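Local coordinates for tailspike protein (Siphovirus 9NA, PDB 3RIQ) that recognises the lipopolysaccharide receptor of Salmonella for the phage and probably cleaves its O-antigen chain as an endorhamnosidase, at residues Val208-Tyr214 / Arg236-Arg242; Ile359-Cys363 / Gly384-Tyr390; Leu23-Ala27 / Glu46-Phe50; Met85-Pro91 / Gln142-Leu148; Thr93-Phe97 / Asp128-Trp132. One frame throughout, in Å; residues are numbered along the deposited sequence. Where two conformers were deposited one is given.

Interaction 1. Residues Val208-Tyr214 / Arg236-Arg242; sequences VGGEIKY and RDLISYR
Backbone bonds carry most of the contact between Val208-Tyr214 and Arg236-Arg242, in which strands 211-214 and 238-241 run parallel, axes 6° apart, on successive rungs of a right-handed beta-helix. Ile239 N reaches Gly210 O at 3.0 Å, Ile239 O takes Ile212 N, Ile212 O takes Tyr241 N, and Tyr241 O ends the ladder by accepting Tyr214 N at 2.8 Å. Near the corner at Asp237, Gly209 N bonds to Arg236 O, and a water spans the carbonyl oxygens of Gly210 and Asp237.

Apolar and flat-group contacts come next. On the face bearing Val208 and Glu211, Val208 CG1 sits over one face of the Arg236 guanidinium, 3.5 Å from CZ, where a bend at chi3 (54°) lays that group beside it. Glu211 is extended across Ile239, with CD 3.6 Å from Ile239 CG2. At the C-terminal end the Tyr214 and Tyr241 rings form an oblique pair, planes at 70°.

The side-chain hydrogen bond that crosses between the segments also lies at this end. Arg242 NH1 donates to Tyr214 OH at 3.1 Å, in the guanidinium plane, and a water joins the two tyrosine hydroxyls. Arg242 NE is held by Gln274, while Lys213 NZ pairs with Asp230 and Asp232 of a second subunit.

Rung stacking and trimer assembly thus share this surface: the ladder fixes the strands, and charged ends projecting from it reach the neighbouring subunit.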
# COMPACT_ATOMS: atom_id res chain seq x y z
N VAL A 208 4.13 18.53 1.96
CA VAL A 208 3.42 17.59 1.07
C VAL A 208 4.00 17.67 -0.33
O VAL A 208 3.93 18.73 -0.95
CB VAL A 208 1.90 17.95 1.00
CG1 VAL A 208 1.15 16.98 0.06
CG2 VAL A 208 1.28 17.97 2.41
N GLY A 209 4.54 16.54 -0.83
CA GLY A 209 5.04 16.54 -2.22
C GLY A 209 6.52 16.80 -2.30
O GLY A 209 7.12 17.29 -1.32
N GLY A 210 7.11 16.53 -3.48
CA GLY A 210 8.44 17.02 -3.81
C GLY A 210 9.61 16.16 -3.38
O GLY A 210 9.48 14.97 -3.07
N GLU A 211 10.77 16.80 -3.37
CA GLU A 211 12.05 16.14 -3.15
C GLU A 211 13.03 17.12 -2.54
O GLU A 211 13.13 18.29 -3.00
CB GLU A 211 12.63 15.55 -4.46
CG GLU A 211 13.97 14.84 -4.23
CD GLU A 211 14.35 13.82 -5.31
OE1 GLU A 211 13.56 13.63 -6.28
OE2 GLU A 211 15.45 13.18 -5.18
N ILE A 212 13.74 16.67 -1.51
CA ILE A 212 14.80 17.45 -0.86
C ILE A 212 16.07 16.60 -0.93
O ILE A 212 16.03 15.41 -0.60
CB ILE A 212 14.39 17.75 0.62
CG1 ILE A 212 13.21 18.76 0.63
CG2 ILE A 212 15.60 18.25 1.45
CD1 ILE A 212 12.52 18.87 1.94
N LYS A 213 17.18 17.24 -1.31
CA LYS A 213 18.45 16.57 -1.59
C LYS A 213 19.57 17.10 -0.72
O LYS A 213 19.69 18.32 -0.52
CB LYS A 213 18.84 16.80 -3.05
CG LYS A 213 17.74 16.48 -4.04
CD LYS A 213 18.21 16.66 -5.50
CE LYS A 213 17.04 16.39 -6.44
NZ LYS A 213 17.42 16.48 -7.90
N TYR A 214 20.41 16.20 -0.21
CA TYR A 214 21.60 16.60 0.56
C TYR A 214 21.25 17.45 1.80
O TYR A 214 20.24 17.20 2.44
CB TYR A 214 22.72 17.20 -0.33
CG TYR A 214 23.18 16.22 -1.39
CD1 TYR A 214 24.05 15.16 -1.05
CD2 TYR A 214 22.74 16.31 -2.72
CE1 TYR A 214 24.46 14.21 -2.02
CE2 TYR A 214 23.15 15.38 -3.72
CZ TYR A 214 24.01 14.33 -3.35
OH TYR A 214 24.42 13.42 -4.29
N ARG A 236 4.01 14.19 3.92
CA ARG A 236 3.34 13.27 2.98
C ARG A 236 3.95 13.39 1.59
O ARG A 236 4.24 14.52 1.16
CB ARG A 236 1.83 13.56 2.92
CG ARG A 236 1.08 12.68 1.92
CD ARG A 236 -0.43 12.76 2.04
NE ARG A 236 -1.03 14.10 1.99
CZ ARG A 236 -1.44 14.70 0.87
NH1 ARG A 236 -1.18 14.13 -0.32
NH2 ARG A 236 -2.10 15.88 0.92
N ASP A 237 4.18 12.24 0.92
CA ASP A 237 4.59 12.21 -0.52
C ASP A 237 5.90 12.95 -0.76
O ASP A 237 5.96 13.85 -1.62
CB ASP A 237 3.50 12.82 -1.41
CG ASP A 237 2.20 12.06 -1.38
OD1 ASP A 237 2.22 10.84 -1.12
OD2 ASP A 237 1.15 12.68 -1.65
N LEU A 238 6.94 12.60 0.01
CA LEU A 238 8.25 13.26 -0.13
C LEU A 238 9.31 12.23 -0.53
O LEU A 238 9.29 11.09 -0.06
CB LEU A 238 8.65 13.87 1.23
CG LEU A 238 10.01 14.57 1.26
CD1 LEU A 238 9.99 15.86 0.43
CD2 LEU A 238 10.40 14.86 2.72
N ILE A 239 10.24 12.66 -1.38
CA ILE A 239 11.49 11.88 -1.62
C ILE A 239 12.60 12.62 -0.87
O ILE A 239 12.79 13.82 -1.10
CB ILE A 239 11.82 11.78 -3.14
CG1 ILE A 239 10.69 11.05 -3.88
CG2 ILE A 239 13.16 11.09 -3.32
CD1 ILE A 239 10.82 11.09 -5.38
N SER A 240 13.32 11.93 0.00
CA SER A 240 14.44 12.50 0.76
C SER A 240 15.69 11.81 0.25
O SER A 240 15.83 10.57 0.40
CB SER A 240 14.24 12.19 2.25
OG SER A 240 15.37 12.59 3.00
N TYR A 241 16.58 12.57 -0.39
CA TYR A 241 17.71 11.96 -1.13
C TYR A 241 19.06 12.37 -0.59
O TYR A 241 19.42 13.57 -0.64
CB TYR A 241 17.61 12.42 -2.60
CG TYR A 241 18.80 12.04 -3.48
CD1 TYR A 241 19.17 10.69 -3.69
CD2 TYR A 241 19.53 13.05 -4.12
CE1 TYR A 241 20.26 10.37 -4.52
CE2 TYR A 241 20.62 12.74 -4.97
CZ TYR A 241 20.96 11.38 -5.16
OH TYR A 241 22.00 11.01 -5.99
N ARG A 242 19.80 11.41 -0.06
CA ARG A 242 21.19 11.64 0.40
C ARG A 242 21.39 12.77 1.42
O ARG A 242 22.42 13.51 1.40
CB ARG A 242 22.13 11.81 -0.81
CG ARG A 242 22.33 10.49 -1.53
CD ARG A 242 23.23 10.69 -2.75
NE ARG A 242 23.50 9.43 -3.42
CZ ARG A 242 24.29 9.33 -4.48
NH1 ARG A 242 24.93 10.43 -4.92
NH2 ARG A 242 24.50 8.14 -5.04
O HOH W 1 7.47 13.24 -3.86
O HOH W 2 23.50 13.30 -6.78

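Interaction 2. Residues Ile359-Cys363 / Gly384-Tyr390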
# COMPACT_ATOMS: atom_id res chain seq x y z
N ILE A 359 5.30 -5.14 7.05
CA ILE A 359 6.70 -4.75 6.99
C ILE A 359 7.45 -5.69 6.07
O ILE A 359 7.27 -6.90 6.20
CB ILE A 359 7.35 -4.83 8.39
CG1 ILE A 359 6.53 -4.08 9.42
CG2 ILE A 359 8.80 -4.34 8.36
CD1 ILE A 359 6.40 -2.59 9.17
N THR A 360 8.29 -5.16 5.17
CA THR A 360 9.12 -5.96 4.26
C THR A 360 10.55 -5.46 4.43
O THR A 360 10.80 -4.27 4.19
CB THR A 360 8.65 -5.79 2.81
OG1 THR A 360 7.29 -6.26 2.72
CG2 THR A 360 9.50 -6.65 1.86
N VAL A 361 11.45 -6.32 4.88
CA VAL A 361 12.85 -5.95 5.06
C VAL A 361 13.70 -6.86 4.21
O VAL A 361 13.64 -8.09 4.39
CB VAL A 361 13.29 -6.02 6.55
CG1 VAL A 361 14.84 -5.93 6.70
CG2 VAL A 361 12.59 -4.93 7.39
N VAL A 362 14.53 -6.28 3.33
CA VAL A 362 15.40 -7.04 2.43
C VAL A 362 16.81 -6.54 2.60
O VAL A 362 17.08 -5.32 2.57
CB VAL A 362 14.97 -6.84 0.96
CG1 VAL A 362 15.96 -7.54 0.00
CG2 VAL A 362 13.51 -7.34 0.70
N CYS A 363 17.70 -7.51 2.81
CA CYS A 363 19.14 -7.22 2.91
C CYS A 363 19.50 -6.12 3.93
O CYS A 363 20.27 -5.20 3.57
CB CYS A 363 19.71 -6.86 1.53
SG CYS A 363 21.55 -6.85 1.45
N GLY A 384 2.02 -9.59 9.48
CA GLY A 384 2.36 -9.45 8.08
C GLY A 384 3.78 -8.95 7.94
O GLY A 384 4.01 -7.77 7.73
N ILE A 385 4.72 -9.87 8.11
CA ILE A 385 6.14 -9.53 8.14
C ILE A 385 6.84 -10.38 7.09
O ILE A 385 6.67 -11.61 7.06
CB ILE A 385 6.71 -9.86 9.56
CG1 ILE A 385 5.88 -9.15 10.67
CG2 ILE A 385 8.24 -9.55 9.61
CD1 ILE A 385 5.86 -7.59 10.62
N MET A 386 7.63 -9.75 6.22
CA MET A 386 8.45 -10.50 5.26
C MET A 386 9.89 -10.06 5.43
O MET A 386 10.20 -8.86 5.41
CB MET A 386 7.96 -10.25 3.82
CG MET A 386 6.57 -10.83 3.53
SD MET A 386 6.22 -10.90 1.77
CE MET A 386 6.09 -9.18 1.34
N VAL A 387 10.79 -11.02 5.66
CA VAL A 387 12.22 -10.74 5.73
C VAL A 387 12.97 -11.53 4.66
O VAL A 387 12.67 -12.71 4.42
CB VAL A 387 12.75 -11.13 7.12
CG1 VAL A 387 14.27 -11.03 7.20
CG2 VAL A 387 12.13 -10.21 8.20
N HIS A 388 13.94 -10.90 4.01
CA HIS A 388 14.85 -11.64 3.13
C HIS A 388 16.25 -11.21 3.44
O HIS A 388 16.74 -10.24 2.88
CB HIS A 388 14.52 -11.40 1.65
CG HIS A 388 15.25 -12.31 0.72
ND1 HIS A 388 14.90 -12.47 -0.59
CD2 HIS A 388 16.28 -13.16 0.95
CE1 HIS A 388 15.71 -13.35 -1.16
NE2 HIS A 388 16.55 -13.80 -0.24
N ALA A 389 16.88 -11.91 4.37
CA ALA A 389 18.24 -11.60 4.79
C ALA A 389 19.20 -12.19 3.76
O ALA A 389 18.97 -13.30 3.26
CB ALA A 389 18.50 -12.21 6.15
N TYR A 390 20.27 -11.46 3.44
CA TYR A 390 21.30 -11.97 2.52
C TYR A 390 22.53 -12.42 3.31
O TYR A 390 23.65 -12.59 2.75
CB TYR A 390 21.69 -10.86 1.52
CG TYR A 390 20.64 -10.47 0.46
CD1 TYR A 390 19.31 -10.90 0.53
CD2 TYR A 390 20.97 -9.57 -0.57
CE1 TYR A 390 18.37 -10.53 -0.43
CE2 TYR A 390 20.01 -9.17 -1.52
CZ TYR A 390 18.71 -9.65 -1.43
OH TYR A 390 17.74 -9.25 -2.38
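Cys363 lays its CB over one face of the Tyr390 ring, 3.8 Å from the centroid and 16° off the normal, a CH-pi contact just beyond the end of two parallel beta-helix strands. In one of two modelled conformers its SG also reaches the ring, obliquely. Val362 supplies a second contact through CG1, which crosses toward the phenol end of Tyr390.

The strands 359-362 and 385-388 are in exact register, Ile359 beside Ile385 through Val362 beside His388, with axes only 3° apart. Five backbone hydrogen bonds link them, from Ile359 N to Gly384 O up to Cys363 N to His388 O. Two of the pairs match like with like on adjacent rungs, Ile359 with Ile385 and Val361 with Val387. The isoleucines lie side by side and share the same rotamer, and Ile385 CD1 lies 3.8 Å from Ile359 CG1. All four of these side chains pack on Ile374 of strand 374-376. Thr360, Val362, Met386 and His388 point to the opposite face, where His388 ND1 hydrogen-bonds Arg383 of a second subunit. On that face the Met386 chain bends at chi3 (-68°), bringing its methyl CE to 3.4 Å from Thr360 OG1.

Interaction 3. Residues Leu23-Ala27 / Glu46-Phe50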
# COMPACT_ATOMS: atom_id res chain seq x y z
N LEU A 23 14.70 44.75 0.38
CA LEU A 23 13.48 43.99 0.54
C LEU A 23 12.52 44.64 1.54
O LEU A 23 11.30 44.65 1.33
CB LEU A 23 13.81 42.56 0.95
CG LEU A 23 12.66 41.57 0.89
CD1 LEU A 23 11.89 41.58 -0.46
CD2 LEU A 23 13.25 40.15 1.22
N GLN A 24 13.06 45.26 2.60
CA GLN A 24 12.21 45.99 3.54
C GLN A 24 11.48 47.16 2.86
O GLN A 24 10.27 47.34 3.06
CB GLN A 24 13.02 46.53 4.73
CG GLN A 24 12.15 47.38 5.70
CD GLN A 24 11.12 46.49 6.39
OE1 GLN A 24 11.48 45.63 7.21
NE2 GLN A 24 9.86 46.62 6.01
N GLU A 25 12.18 47.91 2.02
CA GLU A 25 11.49 49.02 1.32
C GLU A 25 10.34 48.50 0.44
O GLU A 25 9.26 49.08 0.40
CB GLU A 25 12.48 49.79 0.45
CG GLU A 25 13.42 50.70 1.23
CD GLU A 25 14.68 51.09 0.48
OE1 GLU A 25 14.95 50.52 -0.60
OE2 GLU A 25 15.42 51.94 1.00
N ALA A 26 10.57 47.36 -0.22
CA ALA A 26 9.53 46.74 -1.05
C ALA A 26 8.35 46.24 -0.18
O ALA A 26 7.19 46.47 -0.52
CB ALA A 26 10.14 45.60 -1.89
N ALA A 27 8.67 45.60 0.95
CA ALA A 27 7.65 45.10 1.86
C ALA A 27 6.80 46.24 2.43
O ALA A 27 5.57 46.09 2.53
CB ALA A 27 8.29 44.36 3.01
N GLU A 46 19.80 40.09 8.29
CA GLU A 46 18.84 41.03 7.72
C GLU A 46 17.42 40.65 8.16
O GLU A 46 17.10 39.46 8.30
CB GLU A 46 18.92 41.01 6.16
CG GLU A 46 18.02 42.08 5.50
CD GLU A 46 18.30 42.27 4.02
OE1 GLU A 46 17.37 42.75 3.32
OE2 GLU A 46 19.43 41.98 3.58
N ALA A 47 16.58 41.65 8.37
CA ALA A 47 15.20 41.39 8.76
C ALA A 47 14.26 42.18 7.85
O ALA A 47 14.57 43.30 7.39
CB ALA A 47 14.99 41.77 10.21
N VAL A 48 13.10 41.59 7.61
CA VAL A 48 12.03 42.20 6.81
C VAL A 48 10.76 42.14 7.64
O VAL A 48 10.32 41.04 8.05
CB VAL A 48 11.81 41.49 5.46
CG1 VAL A 48 10.74 42.22 4.63
CG2 VAL A 48 13.13 41.46 4.68
N ASP A 49 10.20 43.32 7.90
CA ASP A 49 8.96 43.45 8.66
C ASP A 49 7.80 43.67 7.68
O ASP A 49 7.76 44.69 6.99
CB ASP A 49 9.09 44.68 9.60
CG ASP A 49 7.81 45.01 10.38
OD1 ASP A 49 6.79 44.31 10.30
OD2 ASP A 49 7.85 46.02 11.13
N PHE A 50 6.90 42.69 7.59
CA PHE A 50 5.78 42.73 6.63
C PHE A 50 4.53 43.39 7.16
O PHE A 50 3.48 43.39 6.49
CB PHE A 50 5.49 41.28 6.12
CG PHE A 50 6.58 40.73 5.22
CD1 PHE A 50 6.66 41.12 3.88
CD2 PHE A 50 7.54 39.84 5.73
CE1 PHE A 50 7.64 40.60 3.05
CE2 PHE A 50 8.54 39.33 4.91
CZ PHE A 50 8.59 39.68 3.58
O HOH W 3 15.46 44.42 4.14
O HOH W 4 13.66 45.78 8.79
O HOH W 5 5.54 46.24 5.84
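Gln24 grips the backbone of Asp49 with both ends of its amide. OE1 accepts from Asp49 N at 2.7 Å, and NE2 donates to Asp49 O at 3.0 Å; the N-H...O angles, 172° and 175°, are both close to straight. The side chain leaves the helix with CG anti to the backbone N and then bends at chi2 (68°), which brings the amide against the backbone of Asp49. Asp49 O lies almost in the Gln24 amide plane, so the two bonds together fix the rotation of that group. A water gives OE1 another donor and also bonds Ala47 O, while Thr28 OG1 is a further partner of NE2.

Val48 provides the apolar half of the contact, with its two methyls divided between successive helix turns. CG2 meets Leu23 CD2 at 3.7 Å, the two side chains crossing at about a right angle. CG1 lies anti to the backbone N and reaches Ala27 CB at 3.6 Å, while also covering one face of the Phe50 ring. The same Ala27 methyl approaches Phe50 CD1 obliquely, at 3.7 Å. At the start of the helix, a water connects Gln24 N to Glu46 OE1, whose direct partner is the hydroxyl of Tyr40.

The short helix 23-29 runs alongside strand 46-49, their local axes 7.6 Å apart. Strand 67-72 pairs with that strand in parallel, its Trp71 touching Leu23, Val48 and Phe50, and Leu34 of strand 33-36 packs against Ala26 and Phe50.

Interaction 4. Residues Met85-Pro91 / Gln142-Leu148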
# COMPACT_ATOMS: atom_id res chain seq x y z
N MET A 85 16.32 29.92 -2.02
CA MET A 85 17.41 30.32 -1.15
C MET A 85 18.73 29.79 -1.70
O MET A 85 18.93 28.59 -1.76
CB MET A 85 17.19 29.81 0.27
CG MET A 85 15.91 30.26 0.92
SD MET A 85 15.58 32.03 0.87
CE MET A 85 17.05 32.67 1.78
N HIS A 86 19.63 30.69 -2.08
CA HIS A 86 20.90 30.32 -2.70
C HIS A 86 22.10 30.85 -1.89
O HIS A 86 22.19 32.02 -1.60
CB HIS A 86 20.93 30.90 -4.12
CG HIS A 86 21.96 30.28 -5.04
ND1 HIS A 86 23.32 30.32 -4.78
CD2 HIS A 86 21.82 29.68 -6.25
CE1 HIS A 86 23.97 29.72 -5.77
NE2 HIS A 86 23.09 29.34 -6.68
N THR A 87 23.03 29.98 -1.54
CA THR A 87 24.25 30.41 -0.87
C THR A 87 25.02 31.50 -1.67
O THR A 87 24.96 31.54 -2.92
CB THR A 87 25.17 29.17 -0.61
OG1 THR A 87 26.26 29.59 0.24
CG2 THR A 87 25.73 28.56 -1.93
N LYS A 88 25.73 32.37 -0.97
CA LYS A 88 26.62 33.31 -1.65
C LYS A 88 27.99 32.65 -1.90
O LYS A 88 28.47 32.57 -3.03
CB LYS A 88 26.73 34.62 -0.86
CG LYS A 88 27.75 35.59 -1.50
CD LYS A 88 27.74 37.00 -0.87
CE LYS A 88 28.09 36.98 0.64
NZ LYS A 88 28.11 38.37 1.31
N THR A 89 28.58 32.12 -0.84
CA THR A 89 29.86 31.40 -0.91
C THR A 89 29.62 29.93 -1.25
O THR A 89 28.70 29.33 -0.74
CB THR A 89 30.57 31.46 0.49
OG1 THR A 89 30.77 32.83 0.87
CG2 THR A 89 31.94 30.77 0.45
N THR A 90 30.43 29.37 -2.15
CA THR A 90 30.33 27.96 -2.50
C THR A 90 30.96 27.14 -1.36
O THR A 90 32.13 27.37 -1.02
CB THR A 90 31.03 27.66 -3.83
OG1 THR A 90 30.38 28.41 -4.88
CG2 THR A 90 30.95 26.16 -4.14
N PRO A 91 30.19 26.22 -0.75
CA PRO A 91 30.72 25.51 0.40
C PRO A 91 31.59 24.33 -0.01
O PRO A 91 31.40 23.78 -1.10
CB PRO A 91 29.47 24.94 1.06
CG PRO A 91 28.53 24.67 -0.11
CD PRO A 91 28.76 25.90 -0.99
N GLN A 142 34.23 27.33 7.59
CA GLN A 142 33.62 27.97 6.41
C GLN A 142 32.29 28.64 6.75
O GLN A 142 31.55 28.14 7.58
CB GLN A 142 33.44 26.96 5.28
CG GLN A 142 32.43 25.85 5.56
CD GLN A 142 32.23 24.98 4.35
OE1 GLN A 142 32.43 25.44 3.20
NE2 GLN A 142 31.84 23.71 4.57
N VAL A 143 32.02 29.77 6.07
CA VAL A 143 30.79 30.56 6.19
C VAL A 143 30.05 30.52 4.86
O VAL A 143 30.52 31.07 3.85
CB VAL A 143 31.14 32.03 6.56
CG1 VAL A 143 29.89 32.90 6.64
CG2 VAL A 143 31.87 32.06 7.88
N ALA A 144 28.87 29.89 4.86
CA ALA A 144 28.14 29.64 3.63
C ALA A 144 26.73 29.22 4.03
O ALA A 144 26.46 29.00 5.20
CB ALA A 144 28.80 28.48 2.83
N GLY A 145 25.86 29.08 3.03
CA GLY A 145 24.49 28.55 3.25
C GLY A 145 23.50 29.66 3.47
O GLY A 145 23.77 30.58 4.23
N ALA A 146 22.34 29.57 2.80
CA ALA A 146 21.30 30.60 2.85
C ALA A 146 20.06 30.02 3.51
O ALA A 146 19.41 29.11 2.95
CB ALA A 146 20.97 31.05 1.41
N THR A 147 19.69 30.58 4.66
CA THR A 147 18.49 30.14 5.39
C THR A 147 17.48 31.27 5.49
O THR A 147 17.80 32.39 5.95
CB THR A 147 18.89 29.67 6.82
OG1 THR A 147 19.88 28.65 6.69
CG2 THR A 147 17.71 29.12 7.59
N LEU A 148 16.24 30.96 5.10
CA LEU A 148 15.10 31.86 5.36
C LEU A 148 14.54 31.46 6.71
O LEU A 148 14.17 30.30 6.90
CB LEU A 148 14.02 31.66 4.27
CG LEU A 148 12.91 32.75 4.32
CD1 LEU A 148 13.47 34.14 3.95
CD2 LEU A 148 11.73 32.34 3.44
O HOH W 6 33.49 27.63 1.44
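Where an insertion leaves and rejoins the beta-helix, strand 79-87 gives way to a loop and a second loop leads into strand 146-151; the contact pins this neck. The paths run in roughly opposite senses, with axes of 85-87 and 146-148 at 153°, and no backbone-to-backbone hydrogen bond joins the two segments. Instead, the hydroxyl of Thr87 makes the link. Gly145 N donates to Thr87 OG1 at 2.9 Å with an N-H...O angle of 165°, and OG1 donates onward to Thr89 O at 2.6 Å. The hydroxyl is placed for both by chi1 of -170°, which sets OG1 anti to the backbone N.

Small side chains allow close approach. Ala146 CB sits 3.4 Å from His86 O, and Ala144 CB touches both Thr89 O and Pro91 CB, the latter at 4.0 Å. Deeper in the beta-helix, Met85 is bent at chi2 and chi3, so that its sulfur curls back to lie 3.8 Å from Leu148 CB. Those two side chains cross at about a right angle, and Tyr168 of strand 166-171 packs on both.

At the outer end Gln142 OE1 comes within 3.3 Å of Pro91 CA. It accepts a hydrogen bond from Tyr92 N, and a water also connects it to Thr90 O. Trp187 covers Pro91 and Ala144.

The chemistry implies a neck held by apolar contacts around a polar relay, with a water bridge further out: Thr87 OG1 both accepts and donates, coupling the incoming chain at Gly145 to the turn of the outgoing chain at Thr89.

Interaction 5. Residues Thr93-Phe97 / Asp128-Trp132; sequences TVYRF and DHDIW
Arg96 is extended from CG to NE, carrying its guanidinium straight across to two aspartates, while Asp130 turns its carboxylate to meet it with chi1 at 62°, CG between the backbone N and the carbonyl carbon. The Arg96-Asp130 salt bridge is end-on and two-pronged. NH1 donates to Asp130 OD2 at 2.8 Å and NH2 to Asp130 OD1 at 2.9 Å, both bonds almost straight, and both acceptors are met on the syn side. The two planes are only 22° apart, so the flat groups meet at their edges, nearly coplanar.

Asp128 is approached differently. Arg96 NH2 also reaches its OD1, at 3.0 Å, but from above the carboxylate plane. NH2 therefore serves both acids, and the paired negative charges would be expected to stabilise the arginine's positive charge in this buried setting. Tyr122 OH bonds both Arg96 NE and Asp128 OD1, adding a shared partner, and Asp128 OD2 takes Asn125 N.

Beside the ions lies a small apolar contact: Val94 CG2 meets Ile131 CD1 at 3.8 Å.

Both segments are largely irregular chain within the insertion that projects from the beta-helix. Val110 of helix 107-112 packs against Val94, Arg96, Asp130 and Ile131 alike, and Arg96 makes a cation-pi contact with Tyr276. Segment 93-97 leaves strand 92-93, whereas the loop holding Asp128-Trp132 leads on to helix 137-140.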
# COMPACT_ATOMS: atom_id res chain seq x y z
N THR A 93 31.94 20.58 0.41
CA THR A 93 31.04 19.50 0.79
C THR A 93 31.75 18.17 0.79
O THR A 93 32.71 17.97 0.03
CB THR A 93 29.79 19.39 -0.11
OG1 THR A 93 30.16 19.01 -1.46
CG2 THR A 93 29.01 20.72 -0.11
N VAL A 94 31.28 17.27 1.65
CA VAL A 94 31.71 15.84 1.60
C VAL A 94 30.77 15.04 0.68
O VAL A 94 29.55 15.25 0.73
CB VAL A 94 31.81 15.23 3.04
CG1 VAL A 94 30.44 15.21 3.79
CG2 VAL A 94 32.37 13.80 2.98
N TYR A 95 31.33 14.22 -0.20
CA TYR A 95 30.55 13.44 -1.16
C TYR A 95 30.84 11.97 -0.96
O TYR A 95 31.94 11.50 -1.29
CB TYR A 95 30.87 13.89 -2.59
CG TYR A 95 29.96 13.22 -3.62
CD1 TYR A 95 28.59 13.43 -3.59
CD2 TYR A 95 30.48 12.40 -4.61
CE1 TYR A 95 27.76 12.81 -4.51
CE2 TYR A 95 29.65 11.78 -5.58
CZ TYR A 95 28.27 11.99 -5.50
OH TYR A 95 27.43 11.42 -6.40
N ARG A 96 29.88 11.25 -0.39
CA ARG A 96 30.18 9.89 0.12
C ARG A 96 29.90 8.75 -0.88
O ARG A 96 29.65 7.62 -0.47
CB ARG A 96 29.35 9.63 1.40
CG ARG A 96 29.78 10.50 2.60
CD ARG A 96 28.96 10.19 3.84
NE ARG A 96 29.47 10.89 5.03
CZ ARG A 96 30.55 10.52 5.73
NH1 ARG A 96 31.26 9.44 5.38
NH2 ARG A 96 30.93 11.23 6.79
N PHE A 97 29.93 9.06 -2.18
CA PHE A 97 29.53 8.10 -3.22
C PHE A 97 30.55 8.00 -4.35
O PHE A 97 31.25 8.95 -4.67
CB PHE A 97 28.11 8.42 -3.75
CG PHE A 97 27.11 8.52 -2.64
CD1 PHE A 97 26.48 7.36 -2.14
CD2 PHE A 97 26.89 9.75 -1.99
CE1 PHE A 97 25.61 7.43 -1.05
CE2 PHE A 97 26.03 9.83 -0.90
CZ PHE A 97 25.39 8.65 -0.42
N ASP A 128 29.85 13.54 11.37
CA ASP A 128 30.75 12.87 10.41
C ASP A 128 31.98 12.36 11.15
O ASP A 128 33.11 12.85 10.97
CB ASP A 128 31.16 13.78 9.24
CG ASP A 128 29.97 14.20 8.39
OD1 ASP A 128 29.14 13.34 8.01
OD2 ASP A 128 29.84 15.41 8.13
N HIS A 129 31.73 11.34 11.97
CA HIS A 129 32.72 10.83 12.92
C HIS A 129 34.00 10.35 12.24
O HIS A 129 35.07 10.43 12.84
CB HIS A 129 32.10 9.73 13.79
CG HIS A 129 30.86 10.17 14.53
ND1 HIS A 129 30.84 11.28 15.35
CD2 HIS A 129 29.62 9.63 14.59
CE1 HIS A 129 29.63 11.41 15.86
NE2 HIS A 129 28.87 10.42 15.42
N ASP A 130 33.88 9.87 11.00
CA ASP A 130 35.03 9.35 10.25
C ASP A 130 36.07 10.41 9.80
O ASP A 130 37.25 10.09 9.67
CB ASP A 130 34.57 8.49 9.05
CG ASP A 130 33.74 9.27 8.02
OD1 ASP A 130 33.24 10.36 8.34
OD2 ASP A 130 33.56 8.77 6.88
N ILE A 131 35.63 11.65 9.58
CA ILE A 131 36.54 12.69 9.05
C ILE A 131 36.64 13.98 9.88
O ILE A 131 37.53 14.79 9.62
CB ILE A 131 36.24 13.07 7.56
CG1 ILE A 131 34.86 13.75 7.42
CG2 ILE A 131 36.40 11.84 6.63
CD1 ILE A 131 34.60 14.33 6.01
N TRP A 132 35.72 14.18 10.83
CA TRP A 132 35.57 15.47 11.56
C TRP A 132 36.91 15.93 12.15
O TRP A 132 37.36 17.05 11.89
CB TRP A 132 34.47 15.34 12.64
CG TRP A 132 34.13 16.63 13.39
CD1 TRP A 132 34.15 16.82 14.76
CD2 TRP A 132 33.71 17.88 12.82
NE1 TRP A 132 33.77 18.10 15.06
CE2 TRP A 132 33.50 18.78 13.90
CE3 TRP A 132 33.51 18.34 11.50
CZ2 TRP A 132 33.08 20.11 13.70
CZ3 TRP A 132 33.09 19.67 11.30
CH2 TRP A 132 32.88 20.53 12.40

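From the N terminus, interaction 3 comes first, closing an 18-residue loop that lays helix 23-29 against strand 46-49 near the start of the beta-helix. Interaction 4 then brackets the long excursion between strands 79-87 and 146-151, and interaction 5 lies within that excursion, closing a 30-residue loop of its own. Interactions 1 and 2 follow in series, each joining strands of adjacent rungs after about 20 residues; their centres are 24 Å apart, and both touch the second subunit. None of the loops cross. The excursion folds back on the beta-helix: Tyr95 and Phe97 of interaction 5 meet Tyr214 and Arg242 of interaction 1, with Tyr95 OH 3.1 Å from Arg242 NH1.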